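Local coordinates for dTDP-4-dehydrorhamnose 3,5-epimerase (PDB 6C46), which probably epimerises the C3' and C5' positions of dTDP-4-dehydro-6-deoxy-glucose to give dTDP-4-dehydro-rhamnose, a step in dTDP-L-rhamnose biosynthesis, at residues D56-S61 / V137-C142; K80-L85 / L117-P122; V130-T135 / W165-A170. All coordinates share one frame; numbering follows the deposited sequence.

Interaction 1. Residues D56-S61 / V137-C142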
loop_
_atom_site.group_PDB
_atom_site.type_symbol
_atom_site.label_atom_id
_atom_site.label_comp_id
_atom_site.label_asym_id
_atom_site.label_seq_id
_atom_site.Cartn_x
_atom_site.Cartn_y
_atom_site.Cartn_z
ATOM N N ASP A 56 -6.564 3.419 -2.150
ATOM C CA ASP A 56 -5.708 3.275 -0.975
ATOM C C ASP A 56 -5.779 4.558 -0.169
ATOM O O ASP A 56 -5.626 5.645 -0.735
ATOM C CB ASP A 56 -4.245 3.011 -1.366
ATOM C CG ASP A 56 -4.088 1.806 -2.274
ATOM O OD1 ASP A 56 -5.065 1.043 -2.432
ATOM O OD2 ASP A 56 -2.990 1.624 -2.840
ATOM N N ASN A 57 -5.973 4.431 1.150
ATOM C CA ASN A 57 -6.130 5.577 2.037
ATOM C C ASN A 57 -5.151 5.449 3.192
ATOM O O ASN A 57 -4.850 4.342 3.647
ATOM C CB ASN A 57 -7.560 5.653 2.597
ATOM C CG ASN A 57 -8.610 5.550 1.508
ATOM O OD1 ASN A 57 -8.878 6.522 0.827
ATOM N ND2 ASN A 57 -9.213 4.362 1.348
ATOM N N ILE A 58 -4.683 6.589 3.680
ATOM C CA ILE A 58 -3.727 6.644 4.779
ATOM C C ILE A 58 -4.242 7.618 5.827
ATOM O O ILE A 58 -4.688 8.722 5.495
ATOM C CB ILE A 58 -2.330 7.092 4.294
ATOM C CG1 ILE A 58 -1.767 6.105 3.259
ATOM C CG2 ILE A 58 -1.368 7.219 5.471
ATOM C CD1 ILE A 58 -1.366 4.744 3.876
ATOM N N SER A 59 -4.120 7.244 7.101
ATOM C CA SER A 59 -4.345 8.225 8.152
ATOM C C SER A 59 -3.299 8.055 9.242
ATOM O O SER A 59 -2.784 6.959 9.461
ATOM C CB SER A 59 -5.760 8.102 8.733
ATOM O OG SER A 59 -5.902 6.876 9.390
ATOM N N LYS A 60 -2.973 9.165 9.896
ATOM C CA LYS A 60 -2.113 9.191 11.070
ATOM C C LYS A 60 -2.909 9.841 12.185
ATOM O O LYS A 60 -3.504 10.903 11.970
ATOM C CB LYS A 60 -0.835 9.981 10.811
ATOM C CG LYS A 60 0.042 10.189 12.070
ATOM C CD LYS A 60 1.466 10.615 11.706
ATOM C CE LYS A 60 2.267 10.992 12.939
ATOM N NZ LYS A 60 3.647 11.433 12.587
ATOM N N SER A 61 -2.931 9.205 13.362
ATOM C CA SER A 61 -3.732 9.678 14.490
ATOM C C SER A 61 -2.967 9.412 15.773
ATOM O O SER A 61 -2.049 8.585 15.809
ATOM C CB SER A 61 -5.111 8.988 14.549
ATOM O OG SER A 61 -5.663 8.823 13.253
ATOM N N VAL A 137 0.207 5.201 12.013
ATOM C CA VAL A 137 -0.183 5.396 10.621
ATOM C C VAL A 137 -0.941 4.147 10.185
ATOM O O VAL A 137 -0.462 3.014 10.357
ATOM C CB VAL A 137 1.022 5.704 9.710
ATOM C CG1 VAL A 137 0.592 5.798 8.247
ATOM C CG2 VAL A 137 1.619 7.058 10.096
ATOM N N PHE A 138 -2.159 4.358 9.699
ATOM C CA PHE A 138 -3.106 3.297 9.384
ATOM C C PHE A 138 -3.324 3.299 7.881
ATOM O O PHE A 138 -3.536 4.359 7.293
ATOM C CB PHE A 138 -4.437 3.537 10.117
ATOM C CG PHE A 138 -5.464 2.431 9.936
ATOM C CD1 PHE A 138 -5.343 1.228 10.639
ATOM C CD2 PHE A 138 -6.595 2.629 9.138
ATOM C CE1 PHE A 138 -6.314 0.224 10.514
ATOM C CE2 PHE A 138 -7.578 1.612 9.011
ATOM C CZ PHE A 138 -7.413 0.406 9.707
ATOM N N SER A 139 -3.277 2.130 7.262
ATOM C CA SER A 139 -3.451 2.004 5.818
ATOM C C SER A 139 -4.690 1.165 5.547
ATOM O O SER A 139 -4.854 0.087 6.131
ATOM C CB SER A 139 -2.215 1.355 5.186
ATOM O OG SER A 139 -2.532 0.708 3.966
ATOM N N TYR A 140 -5.577 1.648 4.684
ATOM C CA TYR A 140 -6.680 0.784 4.283
ATOM C C TYR A 140 -6.914 0.896 2.787
ATOM O O TYR A 140 -7.012 1.999 2.246
ATOM C CB TYR A 140 -7.966 1.057 5.079
ATOM C CG TYR A 140 -8.556 2.442 5.108
ATOM C CD1 TYR A 140 -9.758 2.707 4.449
ATOM C CD2 TYR A 140 -7.971 3.468 5.847
ATOM C CE1 TYR A 140 -10.338 3.952 4.485
ATOM C CE2 TYR A 140 -8.541 4.718 5.890
ATOM C CZ TYR A 140 -9.728 4.957 5.206
ATOM O OH TYR A 140 -10.306 6.200 5.244
ATOM N N LYS A 141 -6.928 -0.257 2.132
ATOM C CA LYS A 141 -7.257 -0.395 0.721
ATOM C C LYS A 141 -8.707 -0.834 0.628
ATOM O O LYS A 141 -9.144 -1.711 1.383
ATOM C CB LYS A 141 -6.363 -1.435 0.044
ATOM C CG LYS A 141 -4.859 -1.316 0.368
ATOM C CD LYS A 141 -3.991 -2.204 -0.546
ATOM C CE LYS A 141 -4.006 -1.746 -2.014
ATOM N NZ LYS A 141 -3.139 -2.536 -2.951
ATOM N N CYS A 142 -9.445 -0.246 -0.307
ATOM C CA CYS A 142 -10.865 -0.540 -0.452
ATOM C C CYS A 142 -11.115 -1.114 -1.826
ATOM O O CYS A 142 -10.538 -0.637 -2.805
ATOM C CB CYS A 142 -11.716 0.700 -0.286
ATOM S SG CYS A 142 -11.501 1.487 1.323
HETATM O O HOH W 1 -3.251 2.415 1.639
#
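Asn57 reaches across the ring of Tyr140. Its CB sits over one face, 3.6 Å from the Tyr140 ring centroid in a CH-pi contact. CG, beside the backbone N (chi1 -50°), lies 3.8 Å from Tyr140 CE1, with amide and ring planes 34° apart, and ND2 is 3.4 Å from Tyr140 CE1. ND2 also bonds weakly to Tyr140 O, but its main hydrogen bond goes to Gln55 OE1. Asparagine suits this place: its CB can lie on the ring while the amide finds polar partners. Tyr140, the predicted proton donor, takes the crowded chi1 position (56°), which brings its ring against Asn57.

These side chains stand on antiparallel strands of the cupin sandwich. Asn57–Tyr140 and Ser59–Phe138 are the hydrogen-bonded pairs; Phe138 N gives Ser59 O a nearly straight bond of 2.7 Å. On the other face, Ile58 CG2 meets Val137 CG1 at 3.7 Å, and CB, CG and CD of Lys60 pass obliquely over Val137 CG2. There Asp56 OD1 touches Lys141 CE at 3.0 Å, but Lys141 NZ forms a salt bridge with Asp56 OD2 of the second subunit, and vice versa. A strand of that subunit pairs antiparallel with 56-60. Water joins Asn57 O to Ser139 OG.

Interaction 2. Residues K80-L85 / L117-P122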
loop_
_atom_site.group_PDB
_atom_site.type_symbol
_atom_site.label_atom_id
_atom_site.label_comp_id
_atom_site.label_asym_id
_atom_site.label_seq_id
_atom_site.Cartn_x
_atom_site.Cartn_y
_atom_site.Cartn_z
ATOM N N LYS A 80 -12.295 -4.074 2.795
ATOM C CA LYS A 80 -11.144 -3.318 3.273
ATOM C C LYS A 80 -10.009 -4.267 3.624
ATOM O O LYS A 80 -10.230 -5.273 4.300
ATOM C CB LYS A 80 -11.514 -2.460 4.489
ATOM C CG LYS A 80 -12.562 -1.382 4.150
ATOM C CD LYS A 80 -13.249 -0.799 5.392
ATOM C CE LYS A 80 -14.372 0.180 5.002
ATOM N NZ LYS A 80 -15.283 0.528 6.180
ATOM N N LEU A 81 -8.801 -3.950 3.158
ATOM C CA LEU A 81 -7.585 -4.667 3.536
ATOM C C LEU A 81 -6.745 -3.678 4.316
ATOM O O LEU A 81 -6.251 -2.700 3.747
ATOM C CB LEU A 81 -6.832 -5.170 2.307
ATOM C CG LEU A 81 -5.598 -6.020 2.591
ATOM C CD1 LEU A 81 -5.957 -7.300 3.340
ATOM C CD2 LEU A 81 -4.941 -6.329 1.246
ATOM N N VAL A 82 -6.608 -3.901 5.616
ATOM C CA VAL A 82 -6.082 -2.859 6.478
ATOM C C VAL A 82 -4.805 -3.331 7.151
ATOM O O VAL A 82 -4.602 -4.527 7.394
ATOM C CB VAL A 82 -7.144 -2.417 7.519
ATOM C CG1 VAL A 82 -8.427 -1.984 6.828
ATOM C CG2 VAL A 82 -7.491 -3.549 8.449
ATOM N N SER A 83 -3.923 -2.376 7.435
ATOM C CA SER A 83 -2.692 -2.686 8.149
ATOM C C SER A 83 -2.188 -1.414 8.798
ATOM O O SER A 83 -2.696 -0.320 8.559
ATOM C CB SER A 83 -1.628 -3.292 7.222
ATOM O OG SER A 83 -1.312 -2.402 6.148
ATOM N N CYS A 84 -1.173 -1.574 9.636
ATOM C CA CYS A 84 -0.604 -0.460 10.372
ATOM C C CYS A 84 0.839 -0.296 9.921
ATOM O O CYS A 84 1.629 -1.238 10.030
ATOM C CB CYS A 84 -0.707 -0.713 11.877
ATOM S SG CYS A 84 0.067 0.541 12.849
ATOM N N LEU A 85 1.158 0.866 9.345
ATOM C CA LEU A 85 2.492 1.131 8.824
ATOM C C LEU A 85 3.445 1.706 9.859
ATOM O O LEU A 85 4.663 1.694 9.636
ATOM C CB LEU A 85 2.419 2.119 7.649
ATOM C CG LEU A 85 1.444 1.702 6.543
ATOM C CD1 LEU A 85 1.496 2.710 5.382
ATOM C CD2 LEU A 85 1.757 0.304 6.065
ATOM N N LEU A 117 1.018 -7.576 9.976
ATOM C CA LEU A 117 -0.212 -8.266 9.620
ATOM C C LEU A 117 -1.153 -7.377 8.807
ATOM O O LEU A 117 -1.178 -6.151 8.945
ATOM C CB LEU A 117 -0.932 -8.737 10.892
ATOM C CG LEU A 117 -0.163 -9.792 11.715
ATOM C CD1 LEU A 117 -0.904 -10.181 13.040
ATOM C CD2 LEU A 117 0.084 -11.033 10.867
ATOM N N GLN A 118 -1.969 -8.016 7.976
ATOM C CA GLN A 118 -3.080 -7.344 7.324
ATOM C C GLN A 118 -4.371 -8.064 7.683
ATOM O O GLN A 118 -4.384 -9.279 7.894
ATOM C CB GLN A 118 -2.934 -7.348 5.815
ATOM C CG GLN A 118 -1.665 -6.669 5.312
ATOM C CD GLN A 118 -1.447 -7.064 3.880
ATOM O OE1 GLN A 118 -1.954 -6.413 2.982
ATOM N NE2 GLN A 118 -0.751 -8.189 3.665
ATOM N N PHE A 119 -5.464 -7.314 7.665
ATOM C CA PHE A 119 -6.768 -7.804 8.098
ATOM C C PHE A 119 -7.723 -7.532 6.945
ATOM O O PHE A 119 -7.835 -6.384 6.492
ATOM C CB PHE A 119 -7.180 -7.066 9.379
ATOM C CG PHE A 119 -8.433 -7.586 10.059
ATOM C CD1 PHE A 119 -9.254 -6.705 10.759
ATOM C CD2 PHE A 119 -8.747 -8.926 10.070
ATOM C CE1 PHE A 119 -10.394 -7.165 11.442
ATOM C CE2 PHE A 119 -9.874 -9.388 10.735
ATOM C CZ PHE A 119 -10.707 -8.502 11.420
ATOM N N TYR A 120 -8.344 -8.585 6.416
ATOM C CA TYR A 120 -9.281 -8.452 5.297
ATOM C C TYR A 120 -10.703 -8.470 5.844
ATOM O O TYR A 120 -11.129 -9.470 6.419
ATOM C CB TYR A 120 -9.122 -9.570 4.258
ATOM C CG TYR A 120 -10.232 -9.531 3.210
ATOM C CD1 TYR A 120 -10.225 -8.567 2.203
ATOM C CD2 TYR A 120 -11.312 -10.430 3.250
ATOM C CE1 TYR A 120 -11.245 -8.504 1.259
ATOM C CE2 TYR A 120 -12.357 -10.368 2.301
ATOM C CZ TYR A 120 -12.302 -9.405 1.310
ATOM O OH TYR A 120 -13.298 -9.303 0.362
ATOM N N VAL A 121 -11.427 -7.372 5.646
ATOM C CA VAL A 121 -12.778 -7.129 6.141
ATOM C C VAL A 121 -13.713 -7.134 4.929
ATOM O O VAL A 121 -13.662 -6.200 4.104
ATOM C CB VAL A 121 -12.866 -5.780 6.875
ATOM C CG1 VAL A 121 -14.243 -5.595 7.453
ATOM C CG2 VAL A 121 -11.795 -5.662 7.975
ATOM N N PRO A 122 -14.567 -8.135 4.772
ATOM C CA PRO A 122 -15.412 -8.222 3.564
ATOM C C PRO A 122 -16.425 -7.086 3.472
ATOM O O PRO A 122 -16.738 -6.414 4.451
ATOM C CB PRO A 122 -16.150 -9.564 3.738
ATOM C CG PRO A 122 -15.329 -10.339 4.790
ATOM C CD PRO A 122 -14.723 -9.294 5.679
HETATM O O HOH W 2 0.044 -4.184 10.350
#
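The carbonyl oxygen of Lys80 is held by two neighbours on the opposite strand. Val121 N donates to Lys80 O over 2.8 Å in an almost linear bond (174° at the hydrogen), arriving nearly along the C=O axis, and Tyr120 CA adds a longer CA-H...O contact. Lys80 N returns the bond to Val121 O, so this pair is closed in both directions. Val82 and Phe119 repeat the pattern: Val82 N reaches Phe119 O at 2.9 Å, and Val82 O accepts Phe119 N. Gln118 CA lies 3.2 Å from Val82 O in a further CA-H...O contact.

Strands 80-84 and 118-121 thus run antiparallel inside the larger sheet of the cupin sandwich, with strand 135-142 on the far side of 80-84 and strand 20-23 beyond 118-121. The two faces of the pair differ in character. Val82 and Phe119 point the same way, and Val82 CG2 meets Phe119 CB at 3.7 Å near the ring edge; branched and aromatic groups suit this side, which packs on strands 88-95 and 106-112 of the other sheet. On the reverse face, Leu81 CG is anti to the backbone N (chi1 -176°) and the two methyls spread: CD2 of Leu81 touches Gln118 OE1 at 3.5 Å, while CD1 faces Tyr120 CB at 4.0 Å. Gln118 is extended, and its NE2 is hydrogen-bonded to Lys37 O, whereas Ser83 OG bonds to Lys37 NZ. Past the last firm pair the strands separate, and a water accepts from Cys84 N and lies 2.7 Å from Leu117 O, to which it probably donates.

Interaction 3. Residues V130-T135 / W165-A170; sequences VVLSET and WKIPEA
The indole of Trp165 is the flat group here, and Val130 meets it at the edge: CG1 lies near the ring plane, 4.0 Å from Trp165 CE3. Val130 and Trp165 pass each other pointing opposite ways. Phe156 stacks edge-to-face with the indole, and Leu66, Leu69, Val92 and Met172 also touch it, so the loop 165-170 is pinned by its tryptophan to the five-stranded sheet of the cupin sandwich. Trp165 NE1 is hydrogen-bonded to Phe156 O.

Segment 130-135 is the end of strand 125-131 and the connection that leads over to strand 135-142 in the other sheet. Val130 has CG1 in the crowded position between N and carbonyl carbon (chi1 61°), which turns CG1 to Trp165 and leaves CG2 to meet Ile167 CD1 tip to tip at 3.6 Å. A branched residue therefore serves two partners at once. Ile167 does the same: its other branch, CG2, crosses Leu132 CD2 obliquely at 3.5 Å. Apolar side chains suit this contact, which rests on packing alone.

A classic gamma turn brings Ile167 round to face the strand. Lys166 at its centre has a positive phi (74°), its side chain ends in a cation-pi contact with Trp90, and the turn is closed by Ile167 N donating to Trp165 O over 2.8 Å.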
loop_
_atom_site.group_PDB
_atom_site.type_symbol
_atom_site.label_atom_id
_atom_site.label_comp_id
_atom_site.label_asym_id
_atom_site.label_seq_id
_atom_site.Cartn_x
_atom_site.Cartn_y
_atom_site.Cartn_z
ATOM N N VAL A 130 -8.742 1.625 17.038
ATOM C CA VAL A 130 -8.286 2.567 18.060
ATOM C C VAL A 130 -6.764 2.573 18.069
ATOM O O VAL A 130 -6.131 1.537 17.839
ATOM C CB VAL A 130 -8.828 2.200 19.458
ATOM C CG1 VAL A 130 -8.333 0.817 19.846
ATOM C CG2 VAL A 130 -8.399 3.244 20.504
ATOM N N VAL A 131 -6.174 3.746 18.283
ATOM C CA VAL A 131 -4.718 3.866 18.268
ATOM C C VAL A 131 -4.196 3.472 19.639
ATOM O O VAL A 131 -4.595 4.054 20.650
ATOM C CB VAL A 131 -4.280 5.290 17.897
ATOM C CG1 VAL A 131 -2.781 5.421 18.056
ATOM C CG2 VAL A 131 -4.719 5.627 16.442
ATOM N N LEU A 132 -3.298 2.495 19.677
ATOM C CA LEU A 132 -2.730 2.032 20.942
ATOM C C LEU A 132 -1.417 2.706 21.292
ATOM O O LEU A 132 -1.059 2.775 22.478
ATOM C CB LEU A 132 -2.491 0.524 20.876
ATOM C CG LEU A 132 -3.711 -0.309 20.523
ATOM C CD1 LEU A 132 -3.279 -1.756 20.347
ATOM C CD2 LEU A 132 -4.751 -0.172 21.633
ATOM N N SER A 133 -0.656 3.142 20.288
ATOM C CA SER A 133 0.651 3.749 20.508
ATOM C C SER A 133 0.554 5.273 20.573
ATOM O O SER A 133 -0.518 5.858 20.425
ATOM C CB SER A 133 1.605 3.294 19.416
ATOM O OG SER A 133 0.941 3.381 18.168
ATOM N N GLU A 134 1.694 5.937 20.783
ATOM C CA GLU A 134 1.675 7.395 20.881
ATOM C C GLU A 134 1.039 8.015 19.638
ATOM O O GLU A 134 0.189 8.905 19.738
ATOM C CB GLU A 134 3.099 7.919 21.097
ATOM C CG GLU A 134 3.183 9.374 21.499
ATOM C CD GLU A 134 4.607 9.805 21.897
ATOM O OE1 GLU A 134 5.504 8.933 21.970
ATOM O OE2 GLU A 134 4.818 11.019 22.141
ATOM N N THR A 135 1.423 7.535 18.458
ATOM C CA THR A 135 0.750 7.836 17.198
ATOM C C THR A 135 0.823 6.586 16.337
ATOM O O THR A 135 1.639 5.695 16.583
ATOM C CB THR A 135 1.390 9.002 16.415
ATOM O OG1 THR A 135 2.691 8.606 15.963
ATOM C CG2 THR A 135 1.535 10.248 17.269
ATOM N N TRP A 165 -12.550 -2.472 23.411
ATOM C CA TRP A 165 -11.666 -1.559 22.701
ATOM C C TRP A 165 -10.331 -1.375 23.415
ATOM O O TRP A 165 -9.578 -0.465 23.068
ATOM C CB TRP A 165 -12.365 -0.215 22.472
ATOM C CG TRP A 165 -13.448 -0.315 21.429
ATOM C CD1 TRP A 165 -14.793 -0.457 21.649
ATOM C CD2 TRP A 165 -13.273 -0.315 20.004
ATOM N NE1 TRP A 165 -15.458 -0.530 20.443
ATOM C CE2 TRP A 165 -14.548 -0.442 19.428
ATOM C CE3 TRP A 165 -12.157 -0.194 19.160
ATOM C CZ2 TRP A 165 -14.744 -0.464 18.039
ATOM C CZ3 TRP A 165 -12.351 -0.225 17.783
ATOM C CH2 TRP A 165 -13.633 -0.357 17.241
ATOM N N LYS A 166 -10.049 -2.204 24.424
ATOM C CA LYS A 166 -8.728 -2.406 25.027
ATOM C C LYS A 166 -8.222 -1.289 25.935
ATOM O O LYS A 166 -7.694 -1.571 27.013
ATOM C CB LYS A 166 -7.668 -2.661 23.939
ATOM C CG LYS A 166 -8.017 -3.812 22.994
ATOM C CD LYS A 166 -8.369 -5.076 23.750
ATOM C CE LYS A 166 -7.242 -6.071 23.773
ATOM N NZ LYS A 166 -7.758 -7.399 24.213
ATOM N N ILE A 167 -8.344 -0.031 25.534
ATOM C CA ILE A 167 -7.748 1.045 26.328
ATOM C C ILE A 167 -8.793 1.594 27.287
ATOM O O ILE A 167 -9.988 1.299 27.121
ATOM C CB ILE A 167 -7.172 2.140 25.417
ATOM C CG1 ILE A 167 -8.306 2.908 24.738
ATOM C CG2 ILE A 167 -6.180 1.498 24.392
ATOM C CD1 ILE A 167 -7.856 4.147 23.958
ATOM N N PRO A 168 -8.399 2.359 28.308
ATOM C CA PRO A 168 -9.393 2.924 29.227
ATOM C C PRO A 168 -10.356 3.826 28.479
ATOM O O PRO A 168 -9.969 4.548 27.556
ATOM C CB PRO A 168 -8.544 3.717 30.228
ATOM C CG PRO A 168 -7.196 3.087 30.162
ATOM C CD PRO A 168 -7.022 2.663 28.740
ATOM N N GLU A 169 -11.627 3.767 28.880
ATOM C CA GLU A 169 -12.653 4.560 28.204
ATOM C C GLU A 169 -12.361 6.053 28.276
ATOM O O GLU A 169 -12.650 6.786 27.325
ATOM C CB GLU A 169 -14.031 4.243 28.793
ATOM C CG GLU A 169 -14.505 2.834 28.483
ATOM C CD GLU A 169 -15.857 2.520 29.095
ATOM O OE1 GLU A 169 -16.375 3.345 29.879
ATOM O OE2 GLU A 169 -16.402 1.446 28.784
ATOM N N ALA A 170 -11.790 6.523 29.389
ATOM C CA ALA A 170 -11.447 7.937 29.513
ATOM C C ALA A 170 -10.387 8.368 28.505
ATOM O O ALA A 170 -10.238 9.574 28.257
ATOM C CB ALA A 170 -10.966 8.241 30.931
#

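Overall arrangement
Interactions 1 and 2 belong to one sheet, their centres about 10 Å apart, because strands 80-86 and 135-142 are neighbours in it. A probable hydrogen bond, Ser139 N to Ser83 O at 2.8 Å, joins them, and Val82 CG1 packs on CB of Tyr140, the predicted proton donor, at 3.5 Å. His70, the predicted proton acceptor, has its side chain about 7 Å from that of Tyr140 and about 5 Å from that of Lys80, so both contacts border the probable active site. Interaction 3 lies farther out, about 17 Å centre to centre from interaction 1, yet touches it where Ser61 CB meets Val131 CG2 at 3.9 Å; interaction 2 does not touch it.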